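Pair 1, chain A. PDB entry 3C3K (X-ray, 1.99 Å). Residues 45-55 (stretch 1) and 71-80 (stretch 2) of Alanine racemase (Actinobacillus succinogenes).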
# COMPACT_ATOMS: atom_id res chain seq x y z
N ASN A 45 -9.42 9.11 -0.34
CA ASN A 45 -8.01 9.37 -0.19
C ASN A 45 -7.86 10.86 -0.12
O ASN A 45 -7.55 11.53 -1.12
CB ASN A 45 -7.19 8.81 -1.37
CG ASN A 45 -5.72 8.95 -1.13
OD1 ASN A 45 -5.24 8.61 -0.02
ND2 ASN A 45 -4.98 9.49 -2.12
N THR A 46 -8.09 11.38 1.08
CA THR A 46 -8.26 12.85 1.27
C THR A 46 -6.91 13.53 1.34
O THR A 46 -6.71 14.66 0.88
CB THR A 46 -9.14 13.18 2.56
OG1 THR A 46 -8.72 12.35 3.64
CG2 THR A 46 -10.58 12.87 2.32
N GLU A 47 -5.95 12.84 1.95
CA GLU A 47 -4.58 13.41 2.12
C GLU A 47 -4.56 14.80 2.72
O GLU A 47 -3.78 15.70 2.24
CB GLU A 47 -3.86 13.47 0.79
CG GLU A 47 -3.86 12.15 0.07
CD GLU A 47 -2.96 12.15 -1.16
OE1 GLU A 47 -3.42 12.37 -2.30
OE2 GLU A 47 -1.77 11.91 -0.99
N SER A 48 -5.43 15.03 3.70
CA SER A 48 -5.56 16.30 4.35
C SER A 48 -5.69 17.48 3.41
O SER A 48 -5.16 18.58 3.65
CB SER A 48 -4.42 16.50 5.34
OG SER A 48 -4.37 15.36 6.20
N ASP A 49 -6.38 17.23 2.31
CA ASP A 49 -6.74 18.21 1.31
C ASP A 49 -8.17 18.58 1.60
O ASP A 49 -9.08 17.72 1.53
CB ASP A 49 -6.65 17.55 -0.07
CG ASP A 49 -7.03 18.47 -1.18
OD1 ASP A 49 -7.89 19.35 -0.97
OD2 ASP A 49 -6.47 18.30 -2.29
N LEU A 50 -8.37 19.84 1.95
CA LEU A 50 -9.64 20.28 2.51
C LEU A 50 -10.76 20.19 1.51
O LEU A 50 -11.90 19.86 1.89
CB LEU A 50 -9.52 21.70 3.02
CG LEU A 50 -10.70 22.25 3.79
CD1 LEU A 50 -10.94 21.44 5.03
CD2 LEU A 50 -10.32 23.72 4.17
N ALA A 51 -10.41 20.41 0.24
CA ALA A 51 -11.42 20.38 -0.80
C ALA A 51 -11.90 18.95 -0.97
O ALA A 51 -13.09 18.71 -1.10
CB ALA A 51 -10.89 20.93 -2.10
N ARG A 52 -10.97 17.99 -0.98
CA ARG A 52 -11.37 16.58 -1.01
C ARG A 52 -12.25 16.20 0.18
O ARG A 52 -13.23 15.52 0.04
CB ARG A 52 -10.14 15.67 -1.01
CG ARG A 52 -9.55 15.50 -2.32
CD ARG A 52 -8.48 14.41 -2.28
NE ARG A 52 -7.64 14.47 -3.46
CZ ARG A 52 -6.42 13.95 -3.57
NH1 ARG A 52 -5.84 13.31 -2.55
NH2 ARG A 52 -5.76 14.09 -4.72
N SER A 53 -11.87 16.64 1.38
CA SER A 53 -12.62 16.30 2.58
C SER A 53 -14.03 16.82 2.53
O SER A 53 -14.98 16.09 2.80
CB SER A 53 -11.97 16.92 3.78
OG SER A 53 -10.63 16.51 3.83
N ARG A 54 -14.16 18.10 2.20
CA ARG A 54 -15.47 18.71 2.12
C ARG A 54 -16.36 17.95 1.16
O ARG A 54 -17.58 17.75 1.40
CB ARG A 54 -15.34 20.16 1.68
CG ARG A 54 -14.94 21.05 2.82
CD ARG A 54 -14.89 22.55 2.45
NE ARG A 54 -14.65 23.25 3.72
CZ ARG A 54 -13.92 24.35 3.88
NH1 ARG A 54 -13.33 24.95 2.85
NH2 ARG A 54 -13.78 24.84 5.12
N SER A 55 -15.76 17.52 0.07
CA SER A 55 -16.52 16.86 -0.97
C SER A 55 -17.02 15.49 -0.52
O SER A 55 -18.18 15.14 -0.68
CB SER A 55 -15.70 16.87 -2.27
OG SER A 55 -15.96 15.73 -3.04
N MET A 71 -8.17 9.90 9.30
CA MET A 71 -6.80 9.75 9.60
C MET A 71 -6.09 11.07 9.13
O MET A 71 -4.87 11.16 9.17
CB MET A 71 -6.20 8.52 8.88
CG MET A 71 -7.01 7.14 8.98
SD MET A 71 -6.13 5.83 7.97
CE MET A 71 -4.81 5.68 9.04
N ASP A 72 -6.86 12.12 8.80
CA ASP A 72 -6.21 13.40 8.40
C ASP A 72 -5.55 14.20 9.50
O ASP A 72 -5.76 13.95 10.72
CB ASP A 72 -7.24 14.29 7.73
CG ASP A 72 -7.52 13.89 6.28
OD1 ASP A 72 -6.79 13.05 5.76
OD2 ASP A 72 -8.40 14.53 5.64
N ALA A 73 -4.77 15.22 9.09
CA ALA A 73 -4.11 16.11 10.04
C ALA A 73 -5.12 16.67 11.03
O ALA A 73 -6.27 17.05 10.66
CB ALA A 73 -3.36 17.27 9.29
N LEU A 74 -4.69 16.70 12.30
CA LEU A 74 -5.49 17.16 13.44
C LEU A 74 -6.07 18.52 13.21
O LEU A 74 -7.19 18.76 13.59
CB LEU A 74 -4.58 17.24 14.69
CG LEU A 74 -5.21 17.54 16.04
CD1 LEU A 74 -6.05 16.36 16.41
CD2 LEU A 74 -4.09 17.75 17.02
N SER A 75 -5.33 19.40 12.51
CA SER A 75 -5.80 20.76 12.31
C SER A 75 -6.99 20.93 11.32
O SER A 75 -7.58 22.06 11.15
CB SER A 75 -4.64 21.55 11.76
OG SER A 75 -4.30 21.08 10.49
N GLU A 76 -7.35 19.82 10.68
CA GLU A 76 -8.50 19.79 9.79
C GLU A 76 -9.78 19.68 10.61
O GLU A 76 -10.83 20.01 10.10
CB GLU A 76 -8.40 18.59 8.84
CG GLU A 76 -9.29 18.73 7.59
CD GLU A 76 -9.14 17.60 6.59
OE1 GLU A 76 -9.30 16.40 7.00
OE2 GLU A 76 -8.92 17.94 5.40
N LEU A 77 -9.71 19.12 11.82
CA LEU A 77 -10.91 18.89 12.61
C LEU A 77 -11.76 20.15 12.77
O LEU A 77 -12.93 20.12 12.44
CB LEU A 77 -10.57 18.24 13.95
CG LEU A 77 -10.77 16.73 14.18
CD1 LEU A 77 -10.63 15.93 13.00
CD2 LEU A 77 -9.90 16.22 15.34
N PRO A 78 -11.16 21.28 13.26
CA PRO A 78 -11.98 22.50 13.43
C PRO A 78 -12.56 23.04 12.11
O PRO A 78 -13.64 23.61 12.12
CB PRO A 78 -11.02 23.49 14.13
CG PRO A 78 -9.68 23.02 13.78
CD PRO A 78 -9.77 21.50 13.71
N GLU A 79 -11.92 22.74 10.98
CA GLU A 79 -12.39 23.17 9.68
C GLU A 79 -13.62 22.36 9.19
O GLU A 79 -14.31 22.76 8.26
CB GLU A 79 -11.25 23.04 8.69
CG GLU A 79 -10.04 23.92 9.02
CD GLU A 79 -8.90 23.84 7.99
OE1 GLU A 79 -8.35 24.92 7.62
OE2 GLU A 79 -8.53 22.72 7.55
N LEU A 80 -13.87 21.22 9.82
CA LEU A 80 -14.94 20.35 9.40
C LEU A 80 -16.06 20.18 10.42
O LEU A 80 -17.03 19.49 10.12
CB LEU A 80 -14.40 18.97 9.03
CG LEU A 80 -13.37 18.81 7.92
CD1 LEU A 80 -12.88 17.30 7.87
CD2 LEU A 80 -13.86 19.32 6.55
O HOH W 1 -7.40 20.13 5.48

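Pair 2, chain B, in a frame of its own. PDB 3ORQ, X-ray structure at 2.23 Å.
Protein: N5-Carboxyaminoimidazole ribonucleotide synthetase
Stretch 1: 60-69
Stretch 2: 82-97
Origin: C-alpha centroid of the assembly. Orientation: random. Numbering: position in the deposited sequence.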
# COMPACT_ATOMS: atom_id res chain seq x y z
N LYS B 60 11.66 8.80 24.59
CA LYS B 60 12.46 7.57 24.62
C LYS B 60 11.59 6.37 24.96
O LYS B 60 10.51 6.49 25.55
CB LYS B 60 13.61 7.68 25.63
CG LYS B 60 14.57 8.84 25.35
CD LYS B 60 15.76 8.80 26.28
CE LYS B 60 16.73 9.87 25.83
NZ LYS B 60 18.08 9.63 26.42
N TYR B 61 12.07 5.19 24.59
CA TYR B 61 11.32 3.96 24.81
C TYR B 61 11.26 3.52 26.29
O TYR B 61 10.43 2.70 26.66
CB TYR B 61 11.87 2.85 23.94
CG TYR B 61 11.93 3.17 22.46
CD1 TYR B 61 10.78 3.44 21.72
CD2 TYR B 61 13.16 3.18 21.79
CE1 TYR B 61 10.85 3.71 20.33
CE2 TYR B 61 13.25 3.43 20.41
CZ TYR B 61 12.07 3.69 19.69
OH TYR B 61 12.17 3.97 18.34
N ASP B 62 12.12 4.09 27.13
CA ASP B 62 12.09 3.82 28.58
C ASP B 62 11.24 4.85 29.33
O ASP B 62 11.06 4.73 30.54
CB ASP B 62 13.51 3.81 29.16
CG ASP B 62 14.27 5.13 28.88
OD1 ASP B 62 14.21 5.58 27.72
OD2 ASP B 62 14.91 5.73 29.79
N ASP B 63 10.72 5.87 28.63
CA ASP B 63 10.03 7.00 29.25
C ASP B 63 8.58 6.61 29.62
O ASP B 63 7.69 6.52 28.76
CB ASP B 63 10.11 8.20 28.29
CG ASP B 63 9.43 9.47 28.81
OD1 ASP B 63 8.61 9.41 29.74
OD2 ASP B 63 9.71 10.56 28.26
N GLU B 64 8.37 6.36 30.92
CA GLU B 64 7.12 5.83 31.46
C GLU B 64 5.92 6.78 31.31
O GLU B 64 4.80 6.32 31.05
CB GLU B 64 7.30 5.40 32.94
CG GLU B 64 6.07 4.74 33.59
CD GLU B 64 6.31 4.18 35.02
OE1 GLU B 64 7.47 3.82 35.39
OE2 GLU B 64 5.31 4.10 35.78
N LYS B 65 6.14 8.08 31.49
CA LYS B 65 5.05 9.06 31.32
C LYS B 65 4.54 9.04 29.88
O LYS B 65 3.34 9.07 29.62
CB LYS B 65 5.47 10.50 31.68
CG LYS B 65 6.11 10.69 33.04
CD LYS B 65 5.08 10.92 34.14
CE LYS B 65 5.78 11.28 35.47
NZ LYS B 65 4.84 11.25 36.62
N ALA B 66 5.47 9.03 28.94
CA ALA B 66 5.14 9.08 27.52
C ALA B 66 4.44 7.78 27.10
O ALA B 66 3.45 7.84 26.39
CB ALA B 66 6.34 9.32 26.70
N LEU B 67 4.95 6.63 27.56
CA LEU B 67 4.32 5.35 27.21
C LEU B 67 2.87 5.32 27.75
O LEU B 67 1.96 4.85 27.07
CB LEU B 67 5.14 4.14 27.66
CG LEU B 67 6.51 3.91 27.02
CD1 LEU B 67 7.36 2.94 27.87
CD2 LEU B 67 6.41 3.40 25.56
N ASN B 68 2.66 5.88 28.95
CA ASN B 68 1.31 5.99 29.46
C ASN B 68 0.37 6.92 28.68
O ASN B 68 -0.81 6.59 28.48
CB ASN B 68 1.30 6.30 30.94
CG ASN B 68 1.24 5.04 31.76
OD1 ASN B 68 0.15 4.53 32.04
ND2 ASN B 68 2.43 4.50 32.12
N GLN B 69 0.89 8.07 28.25
CA GLN B 69 0.17 8.92 27.33
C GLN B 69 -0.20 8.18 26.04
O GLN B 69 -1.31 8.31 25.54
CB GLN B 69 0.95 10.20 27.04
CG GLN B 69 0.78 11.27 28.14
CD GLN B 69 -0.71 11.66 28.35
OE1 GLN B 69 -1.36 11.21 29.31
NE2 GLN B 69 -1.25 12.48 27.45
N GLU B 82 12.12 -4.62 19.24
CA GLU B 82 12.36 -5.23 20.55
C GLU B 82 13.05 -4.31 21.55
O GLU B 82 13.42 -4.75 22.62
CB GLU B 82 13.19 -6.49 20.38
CG GLU B 82 12.74 -7.37 19.25
CD GLU B 82 13.59 -7.23 18.01
OE1 GLU B 82 13.70 -6.10 17.48
OE2 GLU B 82 14.14 -8.26 17.56
N ASN B 83 13.20 -3.04 21.20
CA ASN B 83 13.82 -2.03 22.07
C ASN B 83 13.37 -2.08 23.53
O ASN B 83 14.16 -2.38 24.41
CB ASN B 83 13.53 -0.61 21.54
CG ASN B 83 13.33 -0.56 20.04
OD1 ASN B 83 14.29 -0.58 19.26
ND2 ASN B 83 12.06 -0.48 19.61
N ILE B 84 12.08 -1.79 23.74
CA ILE B 84 11.51 -1.51 25.06
C ILE B 84 11.84 -2.53 26.16
O ILE B 84 12.04 -3.71 25.88
CB ILE B 84 9.97 -1.33 24.98
CG1 ILE B 84 9.37 -1.17 26.39
CG2 ILE B 84 9.34 -2.46 24.18
CD1 ILE B 84 7.94 -0.71 26.45
N SER B 85 11.89 -2.06 27.40
CA SER B 85 12.14 -2.96 28.50
C SER B 85 10.90 -3.79 28.81
O SER B 85 9.77 -3.27 28.85
CB SER B 85 12.56 -2.21 29.75
OG SER B 85 11.44 -1.88 30.55
N ALA B 86 11.12 -5.07 29.04
CA ALA B 86 10.07 -6.00 29.39
C ALA B 86 9.30 -5.53 30.62
O ALA B 86 8.08 -5.74 30.72
CB ALA B 86 10.67 -7.37 29.67
N GLN B 87 10.03 -4.92 31.56
CA GLN B 87 9.43 -4.44 32.79
C GLN B 87 8.45 -3.29 32.53
O GLN B 87 7.39 -3.24 33.13
CB GLN B 87 10.51 -4.03 33.80
CG GLN B 87 10.16 -4.39 35.25
CD GLN B 87 8.84 -3.76 35.73
OE1 GLN B 87 7.83 -4.46 35.98
NE2 GLN B 87 8.84 -2.42 35.85
N GLN B 88 8.80 -2.37 31.63
CA GLN B 88 7.92 -1.26 31.30
C GLN B 88 6.66 -1.79 30.58
O GLN B 88 5.55 -1.34 30.83
CB GLN B 88 8.64 -0.23 30.41
CG GLN B 88 9.37 0.87 31.18
CD GLN B 88 8.48 1.58 32.19
OE1 GLN B 88 7.54 2.27 31.82
NE2 GLN B 88 8.78 1.41 33.48
N LEU B 89 6.88 -2.73 29.67
CA LEU B 89 5.85 -3.25 28.82
C LEU B 89 4.85 -4.09 29.66
O LEU B 89 3.65 -4.05 29.41
CB LEU B 89 6.49 -4.08 27.72
CG LEU B 89 5.63 -4.72 26.64
CD1 LEU B 89 4.82 -3.64 25.90
CD2 LEU B 89 6.50 -5.52 25.65
N LYS B 90 5.35 -4.81 30.66
CA LYS B 90 4.47 -5.55 31.59
C LYS B 90 3.51 -4.60 32.30
O LYS B 90 2.31 -4.80 32.26
CB LYS B 90 5.27 -6.44 32.57
CG LYS B 90 4.40 -7.16 33.60
CD LYS B 90 5.19 -8.15 34.45
CE LYS B 90 4.29 -8.81 35.55
NZ LYS B 90 3.92 -7.81 36.62
N LEU B 91 4.03 -3.54 32.91
CA LEU B 91 3.19 -2.47 33.45
C LEU B 91 2.11 -1.96 32.48
O LEU B 91 1.00 -1.74 32.88
CB LEU B 91 4.05 -1.29 33.87
CG LEU B 91 4.89 -1.50 35.12
CD1 LEU B 91 5.35 -0.13 35.62
CD2 LEU B 91 4.12 -2.31 36.21
N LEU B 92 2.46 -1.78 31.21
CA LEU B 92 1.54 -1.28 30.20
C LEU B 92 0.48 -2.31 29.80
O LEU B 92 -0.67 -1.94 29.61
CB LEU B 92 2.31 -0.86 28.95
CG LEU B 92 2.95 0.51 28.85
CD1 LEU B 92 3.56 0.63 27.45
CD2 LEU B 92 1.97 1.69 29.13
N CYS B 93 0.86 -3.59 29.69
CA CYS B 93 -0.07 -4.66 29.36
C CYS B 93 -1.11 -4.75 30.42
O CYS B 93 -2.25 -5.11 30.13
CB CYS B 93 0.62 -6.03 29.34
SG CYS B 93 1.68 -6.21 27.99
N GLU B 94 -0.70 -4.42 31.64
CA GLU B 94 -1.60 -4.57 32.79
C GLU B 94 -2.63 -3.45 32.81
O GLU B 94 -3.72 -3.65 33.32
CB GLU B 94 -0.82 -4.67 34.12
CG GLU B 94 0.07 -5.94 34.25
CD GLU B 94 1.13 -5.88 35.40
OE1 GLU B 94 1.38 -4.80 36.00
OE2 GLU B 94 1.71 -6.93 35.71
N LYS B 95 -2.32 -2.29 32.24
CA LYS B 95 -3.24 -1.17 32.28
C LYS B 95 -3.98 -0.94 30.95
O LYS B 95 -5.10 -0.45 30.95
CB LYS B 95 -2.50 0.10 32.67
CG LYS B 95 -3.41 1.26 33.04
CD LYS B 95 -2.62 2.48 33.55
CE LYS B 95 -3.57 3.58 34.07
NZ LYS B 95 -3.06 4.97 33.83
N TYR B 96 -3.36 -1.30 29.83
CA TYR B 96 -3.96 -1.07 28.52
C TYR B 96 -4.05 -2.33 27.69
O TYR B 96 -3.62 -3.37 28.12
CB TYR B 96 -3.14 -0.03 27.76
CG TYR B 96 -2.90 1.22 28.56
CD1 TYR B 96 -3.89 2.21 28.66
CD2 TYR B 96 -1.68 1.41 29.25
CE1 TYR B 96 -3.68 3.36 29.45
CE2 TYR B 96 -1.45 2.55 30.01
CZ TYR B 96 -2.46 3.52 30.12
OH TYR B 96 -2.25 4.66 30.88
N ASN B 97 -4.60 -2.23 26.49
CA ASN B 97 -4.82 -3.40 25.63
C ASN B 97 -3.64 -3.67 24.69
O ASN B 97 -3.42 -2.92 23.69
CB ASN B 97 -6.12 -3.23 24.85
CG ASN B 97 -6.38 -4.37 23.91
OD1 ASN B 97 -6.16 -5.52 24.25
ND2 ASN B 97 -6.83 -4.06 22.69

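A backbone arrangement can be held constant while the chemistry inside it changes, and these two pairs illustrate the point. In each, a turn leads through an N-cap aspartate into a helix, and a second segment, helical in its later part, packs alongside. Fourteen central residues superpose with an RMSD of 1.0 Å. The caps coincide: D49(A) matches D63(B), both with chi1 in t. D49(A) OD1 accepts from A51(A) N at 3.0 Å and, weakly, from R52(A) N at 3.4 Å, whereas D63(B) OD1 accepts from A66(B) N at 3.3 Å.

The inward-facing centre shows the sharpest divergence. S53(A) and L67(B) occupy one position, and both point toward the partner stretch. In pair 1 the surroundings are polar: S53(A) OG lies 2.7 Å from E76(A) OE2 and 3.0 Å from D49(A) O, two acceptors within reach of one proton. D72(A) OD2 approaches E76(A) OE1 to 2.5 Å, so close that one acid group probably holds a proton. In pair 2 the matched site is largely apolar. L67(B) CD1 meets I84(B) CD1, the counterpart of D72(A), at 4.0 Å, and L67(B) CB sits 3.9 Å from L92(B) CD1.

E76(A) and Q88(B) both point toward the first helix but use their polar ends differently. A water donates to E76(A) OE2 at 2.7 Å and weakly to S48(A) O at 3.3 Å, linking the stretches. Q88(B) NE2 instead donates a weak bond to E64(B) OE1 at 3.3 Å. At the position of E64(B), pair 1 has L50(A), whose CD1 touches L80(A) CD2 at 3.9 Å.

L80(A) and L92(B) coincide almost exactly, their side-chain centres 0.4 Å apart and both in the m, t rotamer. Each packs against the matched residue of the first helix: L80(A) CD2 lies 4.1 Å from S53(A) CB, and L92(B) CD1 lies 3.9 Å from L67(B) CB. Next to this leucine, R54(A) matches N68(B). Both start sideways and end nearer the partner: R54(A) CG lies 4.3 Å from L80(A) CD2, and N68(B) ND2 lies 4.1 Å from L92(B) CD2.

Near the start of the contact, just before the N-cap, S48(A) OG accepts from A73(A) N at 2.9 Å with a nearly straight angle, and S48(A) N donates weakly to D72(A) OD1 at 3.2 Å. Its match, D62(B), turns its side-chain end away; D62(B) O lies 4.3 Å from Q88(B) CG. One framework thus accommodates a cluster of acids and hydroxyls or a leucine-isoleucine contact.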